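DMATS type aromatic prenyltransferase from Micromonospora olivasterospora probably transfers the dimethylallyl group of dimethylallyl diphosphate to the C6 position of tryptophan, as a 6-dimethylallyltryptophan synthase of the ABBA-barrel fold. Local coordinates of one contact, PDB 6ZRX (chain A, 1.70 Å), residues E62-F67 and G340-L345, beside the matching contact of the related DMATS type aromatic prenyltransferase from Streptomyces coelicolor, PDB 6ZRZ (chain B, 1.70 Å), residues E65-F70 and R338-L343. One frame, after least-squares fit of the local backbone (RMSD 0.28 Å); residues are numbered along the deposited sequences.

Structure 1 (6ZRX); sequences EFSIAF and GVTVYL. With TRP (tryptophan), chain C; 6C7 (S-(3-methylbut-2-en-1-yl) trihydrogen thiodiphosphate), chain D.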
loop_
_atom_site.group_PDB
_atom_site.type_symbol
_atom_site.label_atom_id
_atom_site.label_comp_id
_atom_site.label_asym_id
_atom_site.label_seq_id
_atom_site.Cartn_x
_atom_site.Cartn_y
_atom_site.Cartn_z
ATOM N N GLU A 62 -0.978 -1.712 8.682
ATOM C CA GLU A 62 0.312 -1.044 8.460
ATOM C C GLU A 62 0.029 0.453 8.375
ATOM O O GLU A 62 -0.968 0.835 7.720
ATOM C CB GLU A 62 0.979 -1.534 7.174
ATOM C CG GLU A 62 2.321 -0.888 6.917
ATOM C CD GLU A 62 2.979 -1.374 5.642
ATOM O OE1 GLU A 62 3.808 -2.286 5.725
ATOM O OE2 GLU A 62 2.606 -0.873 4.575
ATOM N N PHE A 63 0.862 1.269 9.002
ATOM C CA PHE A 63 0.758 2.748 8.940
ATOM C C PHE A 63 1.625 3.277 7.800
ATOM O O PHE A 63 2.595 2.637 7.406
ATOM C CB PHE A 63 1.183 3.375 10.260
ATOM C CG PHE A 63 0.368 2.911 11.440
ATOM C CD1 PHE A 63 -0.934 3.346 11.616
ATOM C CD2 PHE A 63 0.895 2.013 12.352
ATOM C CE1 PHE A 63 -1.685 2.921 12.705
ATOM C CE2 PHE A 63 0.155 1.599 13.445
ATOM C CZ PHE A 63 -1.139 2.040 13.616
ATOM N N SER A 64 1.282 4.447 7.282
ATOM C CA SER A 64 2.153 5.173 6.335
ATOM C C SER A 64 1.954 6.672 6.511
ATOM O O SER A 64 0.864 7.095 6.909
ATOM C CB SER A 64 1.953 4.723 4.899
ATOM O OG SER A 64 0.604 4.831 4.502
ATOM N N ILE A 65 3.006 7.422 6.245
ATOM C CA ILE A 65 2.989 8.903 6.207
ATOM C C ILE A 65 3.430 9.330 4.806
ATOM O O ILE A 65 4.546 8.972 4.394
ATOM C CB ILE A 65 3.852 9.506 7.335
ATOM C CG1 ILE A 65 3.919 11.032 7.225
ATOM C CG2 ILE A 65 5.231 8.882 7.395
ATOM C CD1 ILE A 65 4.232 11.723 8.541
ATOM N N ALA A 66 2.543 9.999 4.083
ATOM C CA ALA A 66 2.789 10.509 2.720
ATOM C C ALA A 66 3.145 11.985 2.837
ATOM O O ALA A 66 2.300 12.749 3.296
ATOM C CB ALA A 66 1.578 10.290 1.849
ATOM N N PHE A 67 4.374 12.338 2.482
ATOM C CA PHE A 67 4.863 13.732 2.424
ATOM C C PHE A 67 4.402 14.323 1.092
ATOM O O PHE A 67 4.591 13.656 0.043
ATOM C CB PHE A 67 6.375 13.776 2.629
ATOM C CG PHE A 67 6.813 13.292 3.984
ATOM C CD1 PHE A 67 6.803 14.148 5.078
ATOM C CD2 PHE A 67 7.215 11.981 4.177
ATOM C CE1 PHE A 67 7.193 13.701 6.330
ATOM C CE2 PHE A 67 7.608 11.538 5.433
ATOM C CZ PHE A 67 7.592 12.396 6.505
ATOM N N GLY A 340 5.010 13.066 -4.290
ATOM C CA GLY A 340 5.872 13.155 -3.094
ATOM C C GLY A 340 6.518 11.828 -2.716
ATOM O O GLY A 340 6.704 10.967 -3.597
ATOM N N VAL A 341 6.896 11.684 -1.437
ATOM C CA VAL A 341 7.552 10.462 -0.897
ATOM C C VAL A 341 6.677 9.933 0.240
ATOM O O VAL A 341 6.196 10.752 1.054
ATOM C CB VAL A 341 9.001 10.749 -0.441
ATOM C CG1 VAL A 341 9.619 9.579 0.312
ATOM C CG2 VAL A 341 9.892 11.138 -1.608
ATOM N N THR A 342 6.456 8.623 0.271
ATOM C CA THR A 342 5.690 7.946 1.345
ATOM C C THR A 342 6.620 7.000 2.079
ATOM O O THR A 342 7.404 6.285 1.427
ATOM C CB THR A 342 4.453 7.212 0.811
ATOM O OG1 THR A 342 3.684 8.143 0.050
ATOM C CG2 THR A 342 3.586 6.631 1.910
ATOM N N VAL A 343 6.509 6.989 3.395
ATOM C CA VAL A 343 7.243 6.067 4.287
ATOM C C VAL A 343 6.211 5.149 4.941
ATOM O O VAL A 343 5.227 5.654 5.462
ATOM C CB VAL A 343 8.052 6.847 5.325
ATOM C CG1 VAL A 343 8.969 5.930 6.084
ATOM C CG2 VAL A 343 8.832 7.977 4.674
ATOM N N TYR A 344 6.455 3.848 4.910
ATOM C CA TYR A 344 5.540 2.817 5.447
ATOM C C TYR A 344 6.129 2.300 6.750
ATOM O O TYR A 344 7.290 1.883 6.750
ATOM C CB TYR A 344 5.319 1.716 4.415
ATOM C CG TYR A 344 4.678 2.216 3.144
ATOM C CD1 TYR A 344 5.410 2.925 2.203
ATOM C CD2 TYR A 344 3.326 2.022 2.902
ATOM C CE1 TYR A 344 4.824 3.399 1.041
ATOM C CE2 TYR A 344 2.723 2.502 1.749
ATOM C CZ TYR A 344 3.477 3.187 0.814
ATOM O OH TYR A 344 2.898 3.659 -0.330
ATOM N N LEU A 345 5.336 2.347 7.816
ATOM C CA LEU A 345 5.778 2.078 9.200
ATOM C C LEU A 345 4.995 0.904 9.777
ATOM O O LEU A 345 3.753 0.955 9.808
ATOM C CB LEU A 345 5.603 3.348 10.042
ATOM C CG LEU A 345 6.434 4.539 9.576
ATOM C CD1 LEU A 345 6.128 5.773 10.412
ATOM C CD2 LEU A 345 7.926 4.226 9.619
HETATM N N TRP C . 3.331 -6.662 3.316
HETATM C CA TRP C . 2.990 -6.904 1.870
HETATM C C TRP C . 4.251 -6.781 1.017
HETATM O O TRP C . 4.219 -7.178 -0.152
HETATM C CB TRP C . 1.890 -5.950 1.392
HETATM C CG TRP C . 2.256 -4.498 1.458
HETATM C CD1 TRP C . 2.141 -3.670 2.538
HETATM C CD2 TRP C . 2.790 -3.691 0.390
HETATM N NE1 TRP C . 2.576 -2.415 2.222
HETATM C CE2 TRP C . 2.977 -2.393 0.912
HETATM C CE3 TRP C . 3.144 -3.938 -0.938
HETATM C CZ2 TRP C . 3.487 -1.349 0.145
HETATM C CZ3 TRP C . 3.642 -2.902 -1.698
HETATM C CH2 TRP C . 3.811 -1.628 -1.160
HETATM O OXT TRP C . 5.295 -6.279 1.494
HETATM O O4 6C7 D . 0.426 5.922 -3.254
HETATM P P1 6C7 D . -0.912 5.790 -2.554
HETATM O O6 6C7 D . -1.377 7.080 -1.928
HETATM O O5 6C7 D . -1.984 5.161 -3.427
HETATM O O2 6C7 D . -0.603 4.776 -1.350
HETATM P P3 6C7 D . -1.025 3.286 -0.968
HETATM O O8 6C7 D . -0.358 2.976 0.334
HETATM O O7 6C7 D . -2.518 3.240 -0.988
HETATM S S9 6C7 D . -0.258 1.975 -2.356
HETATM C C10 6C7 D . 0.891 0.918 -1.423
HETATM C C11 6C7 D . 0.184 -0.204 -0.749
HETATM C C12 6C7 D . -0.107 -1.386 -1.286
HETATM C C13 6C7 D . 0.159 -1.740 -2.723
HETATM C C14 6C7 D . -0.745 -2.490 -0.498
#

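Structure 2 (6ZRZ); sequences EFSLSF and RVTAYL. With 6C7 (S-(3-methylbut-2-en-1-yl) trihydrogen thiodiphosphate), chain E; TRP (tryptophan), chain F.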
loop_
_atom_site.group_PDB
_atom_site.type_symbol
_atom_site.label_atom_id
_atom_site.label_comp_id
_atom_site.label_asym_id
_atom_site.label_seq_id
_atom_site.Cartn_x
_atom_site.Cartn_y
_atom_site.Cartn_z
ATOM N N GLU B 65 -0.711 -1.885 9.002
ATOM C CA GLU B 65 0.493 -1.085 8.684
ATOM C C GLU B 65 0.101 0.369 8.547
ATOM O O GLU B 65 -1.032 0.653 8.115
ATOM C CB GLU B 65 1.142 -1.608 7.409
ATOM C CG GLU B 65 2.468 -0.969 7.120
ATOM C CD GLU B 65 3.062 -1.424 5.792
ATOM O OE1 GLU B 65 2.603 -0.930 4.733
ATOM O OE2 GLU B 65 3.972 -2.237 5.837
ATOM N N PHE B 66 0.991 1.280 8.908
ATOM C CA PHE B 66 0.728 2.727 8.793
ATOM C C PHE B 66 1.580 3.313 7.696
ATOM O O PHE B 66 2.574 2.714 7.272
ATOM C CB PHE B 66 1.015 3.442 10.112
ATOM C CG PHE B 66 0.175 2.952 11.267
ATOM C CD1 PHE B 66 -1.146 3.336 11.393
ATOM C CD2 PHE B 66 0.719 2.121 12.224
ATOM C CE1 PHE B 66 -1.919 2.871 12.437
ATOM C CE2 PHE B 66 -0.055 1.657 13.282
ATOM C CZ PHE B 66 -1.371 2.034 13.384
ATOM N N SER B 67 1.225 4.475 7.258
ATOM C CA SER B 67 2.064 5.213 6.301
ATOM C C SER B 67 1.855 6.710 6.474
ATOM O O SER B 67 0.741 7.135 6.918
ATOM C CB SER B 67 1.871 4.759 4.888
ATOM O OG SER B 67 0.598 5.096 4.365
ATOM N N LEU B 68 2.925 7.455 6.219
ATOM C CA LEU B 68 2.892 8.929 6.136
ATOM C C LEU B 68 3.364 9.315 4.777
ATOM O O LEU B 68 4.495 8.907 4.395
ATOM C CB LEU B 68 3.783 9.557 7.175
ATOM C CG LEU B 68 3.330 9.446 8.611
ATOM C CD1 LEU B 68 4.412 10.018 9.516
ATOM C CD2 LEU B 68 2.022 10.174 8.819
ATOM N N SER B 69 2.531 10.050 4.079
ATOM C CA SER B 69 2.806 10.570 2.747
ATOM C C SER B 69 3.108 12.071 2.850
ATOM O O SER B 69 2.270 12.841 3.432
ATOM C CB SER B 69 1.660 10.289 1.865
ATOM O OG SER B 69 2.051 10.377 0.521
ATOM N N PHE B 70 4.239 12.481 2.319
ATOM C CA PHE B 70 4.738 13.874 2.366
ATOM C C PHE B 70 4.683 14.489 0.964
ATOM O O PHE B 70 5.314 13.974 0.050
ATOM C CB PHE B 70 6.159 13.907 2.913
ATOM C CG PHE B 70 6.313 13.349 4.303
ATOM C CD1 PHE B 70 6.336 14.187 5.413
ATOM C CD2 PHE B 70 6.464 11.994 4.507
ATOM C CE1 PHE B 70 6.486 13.659 6.688
ATOM C CE2 PHE B 70 6.642 11.477 5.777
ATOM C CZ PHE B 70 6.646 12.300 6.864
ATOM N N ARG B 338 5.806 13.049 -4.555
ATOM C CA ARG B 338 5.319 12.745 -3.194
ATOM C C ARG B 338 6.224 11.639 -2.641
ATOM O O ARG B 338 6.625 10.746 -3.439
ATOM C CB ARG B 338 3.826 12.407 -3.313
ATOM C CG ARG B 338 3.150 11.910 -2.046
ATOM C CD ARG B 338 1.619 11.970 -2.171
ATOM N NE ARG B 338 1.091 11.035 -3.180
ATOM C CZ ARG B 338 0.794 9.755 -2.974
ATOM N NH1 ARG B 338 0.326 9.016 -3.972
ATOM N NH2 ARG B 338 0.938 9.225 -1.771
ATOM N N VAL B 339 6.623 11.730 -1.372
ATOM C CA VAL B 339 7.479 10.690 -0.720
ATOM C C VAL B 339 6.660 10.027 0.392
ATOM O O VAL B 339 6.122 10.730 1.212
ATOM C CB VAL B 339 8.777 11.283 -0.175
ATOM C CG1 VAL B 339 9.621 10.242 0.524
ATOM C CG2 VAL B 339 9.571 11.993 -1.260
ATOM N N THR B 340 6.592 8.703 0.406
ATOM C CA THR B 340 5.813 7.951 1.430
ATOM C C THR B 340 6.740 7.004 2.184
ATOM O O THR B 340 7.534 6.336 1.533
ATOM C CB THR B 340 4.631 7.214 0.797
ATOM O OG1 THR B 340 3.891 8.146 0.024
ATOM C CG2 THR B 340 3.702 6.629 1.837
ATOM N N ALA B 341 6.606 6.968 3.503
ATOM C CA ALA B 341 7.235 5.991 4.399
ATOM C C ALA B 341 6.148 5.080 4.954
ATOM O O ALA B 341 5.116 5.570 5.462
ATOM C CB ALA B 341 8.005 6.693 5.480
ATOM N N TYR B 342 6.338 3.793 4.750
ATOM C CA TYR B 342 5.479 2.713 5.255
ATOM C C TYR B 342 6.072 2.251 6.563
ATOM O O TYR B 342 7.256 1.877 6.591
ATOM C CB TYR B 342 5.355 1.635 4.185
ATOM C CG TYR B 342 4.672 2.177 2.978
ATOM C CD1 TYR B 342 3.297 2.062 2.808
ATOM C CD2 TYR B 342 5.393 2.948 2.054
ATOM C CE1 TYR B 342 2.654 2.676 1.731
ATOM C CE2 TYR B 342 4.770 3.500 0.951
ATOM C CZ TYR B 342 3.397 3.394 0.808
ATOM O OH TYR B 342 2.798 3.986 -0.272
ATOM N N LEU B 343 5.269 2.261 7.606
ATOM C CA LEU B 343 5.722 2.143 9.014
ATOM C C LEU B 343 5.034 0.954 9.651
ATOM O O LEU B 343 3.740 0.933 9.691
ATOM C CB LEU B 343 5.395 3.417 9.772
ATOM C CG LEU B 343 5.950 4.720 9.180
ATOM C CD1 LEU B 343 5.491 5.920 9.986
ATOM C CD2 LEU B 343 7.457 4.681 9.081
HETATM O O4 6C7 E . -1.077 6.373 -4.247
HETATM P P1 6C7 E . -1.401 5.926 -2.711
HETATM O O6 6C7 E . -0.582 6.646 -1.715
HETATM O O5 6C7 E . -2.997 6.204 -2.507
HETATM O O2 6C7 E . -1.287 4.304 -2.623
HETATM P P3 6C7 E . -0.174 3.552 -1.713
HETATM O O8 6C7 E . 1.208 3.982 -2.417
HETATM O O7 6C7 E . -0.171 3.916 -0.278
HETATM S S9 6C7 E . -0.374 1.783 -2.035
HETATM C C10 6C7 E . 0.979 1.091 -1.066
HETATM C C11 6C7 E . 0.301 -0.013 -0.210
HETATM C C12 6C7 E . 0.261 -1.493 -0.657
HETATM C C13 6C7 E . -0.431 -2.512 0.223
HETATM C C14 6C7 E . 0.864 -1.980 -1.975
HETATM N N TRP F . 4.180 -6.576 3.461
HETATM C CA TRP F . 3.804 -6.928 2.069
HETATM C C TRP F . 5.019 -6.815 1.135
HETATM O O TRP F . 6.125 -6.362 1.509
HETATM C CB TRP F . 2.635 -6.070 1.572
HETATM C CG TRP F . 2.836 -4.586 1.678
HETATM C CD1 TRP F . 2.533 -3.781 2.746
HETATM C CD2 TRP F . 3.381 -3.717 0.667
HETATM N NE1 TRP F . 2.861 -2.480 2.464
HETATM C CE2 TRP F . 3.368 -2.405 1.193
HETATM C CE3 TRP F . 3.852 -3.916 -0.634
HETATM C CZ2 TRP F . 3.829 -1.306 0.468
HETATM C CZ3 TRP F . 4.301 -2.833 -1.352
HETATM C CH2 TRP F . 4.306 -1.547 -0.803
HETATM O OXT TRP F . 4.893 -7.198 -0.052
#

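Structure 1 (6ZRX)
With CG1 of Ile65 opposite its backbone N (chi1 176°), the CG2 branch lies beside Val343, 4.0 Å from its CB, and 4.4 Å from Leu345 CD1; Val343, at chi1 -171°, sends its CG2 to the ring edge of Phe67, 3.8 Å from CE2. Strands 61-68 and 340-346, first and last of the barrel, pair antiparallel here and so close it. Ile65 N donates to Val343 O at 2.9 Å. The other face, with Ser64, Ala66, Thr342 and Tyr344, lines the barrel's interior. Ala66 CB meets Thr342 OG1 at 3.5 Å, and that hydroxyl is hydrogen-bonded to Arg333, a residue of the thiodiphosphate pocket. Gly340 brings no side chain to this end. Glu62 OE2 accepts the indole N-H of tryptophan (NE1, 2.8 Å); the Tyr344 ring borders both ligands, indole CZ2 near it and OH toward the thiodiphosphate.

Structure 2 (6ZRZ)
Leu68 sets CG opposite its carbonyl carbon (chi1 -70°), which takes CD1 to within 4.3 Å of Leu343 CD1, and Ala341 beside it offers just CB. Leu68 N donates to Ala341 O at 3.0 Å. On the other face Ser69 turns OG opposite its backbone N (chi1 -161°), and CB meets Thr340 OG1 at 3.6 Å. This OG hydrogen-bonds Thr340 OG1 at 2.9 Å, with the donor undecided, and accepts Arg338 NH2 at 2.8 Å in the guanidinium plane. Arg338, bent at its third torsion, reaches the terminal phosphate of the thiodiphosphate ligand, NH2 donating to O6 and NH1 to O4 at 3.0 Å; Ser69 probably orients this ligand-binding group. Glu65 OE1 accepts the indole N-H of tryptophan (NE1, 2.8 Å); the Tyr342 ring borders both ligands, indole CZ2 near it and OH toward the thiodiphosphate.

Structure 1 against structure 2
At Ile65(A) / Leu68(B) the CB atoms coincide, but beyond them the branches part: CG1, CG2 and CD1 of Ile65(A) have no counterpart in Leu68(B), nor CG, CD1 and CD2 of Leu68(B) in Ile65(A). Both still touch the phenylalanine two residues on, by Ile65(A) CD1 to Phe67(A) CZ at 4.0 Å and Leu68(B) CD1 to Phe70(B) CZ at 4.2 Å.

Ala66(A) / Ser69(B) differ by the hydroxyl. OG of Ser69(B) bonds Thr340(B) OG1 at 2.9 Å and takes a bond from Arg338(B) NH2 at 2.8 Å; Ala66(A) has no polar atom for either, although its CB keeps the touch on Thr342(A).

Gly340(A) lacks everything that Arg338(B) adds from CB outward. The arginine lays CG near Phe70(B) O, at 3.7 Å, and brings NH2 to 3.6 Å from Thr340(B) OG1; Ser69(B) may help to orient its guanidinium.

Val343(A) against Ala341(B) removes CG1 and CG2 while CB stays. The contact of Val343(A) CG2 with Phe67(A) CE2 goes: in structure 2 Ala341(B) CB is 5.0 Å from Phe70(B) CE2.

The CA traces coincide, and backbone bonds such as Ile65(A) N to Val343(A) O and Leu68(B) N to Ala341(B) O are kept. Glu62(A), Phe63(A), Ser64(A), Thr342(A), Tyr344(A) and their counterparts in B agree in place within the error. Tryptophan and thiodiphosphate are bound in both.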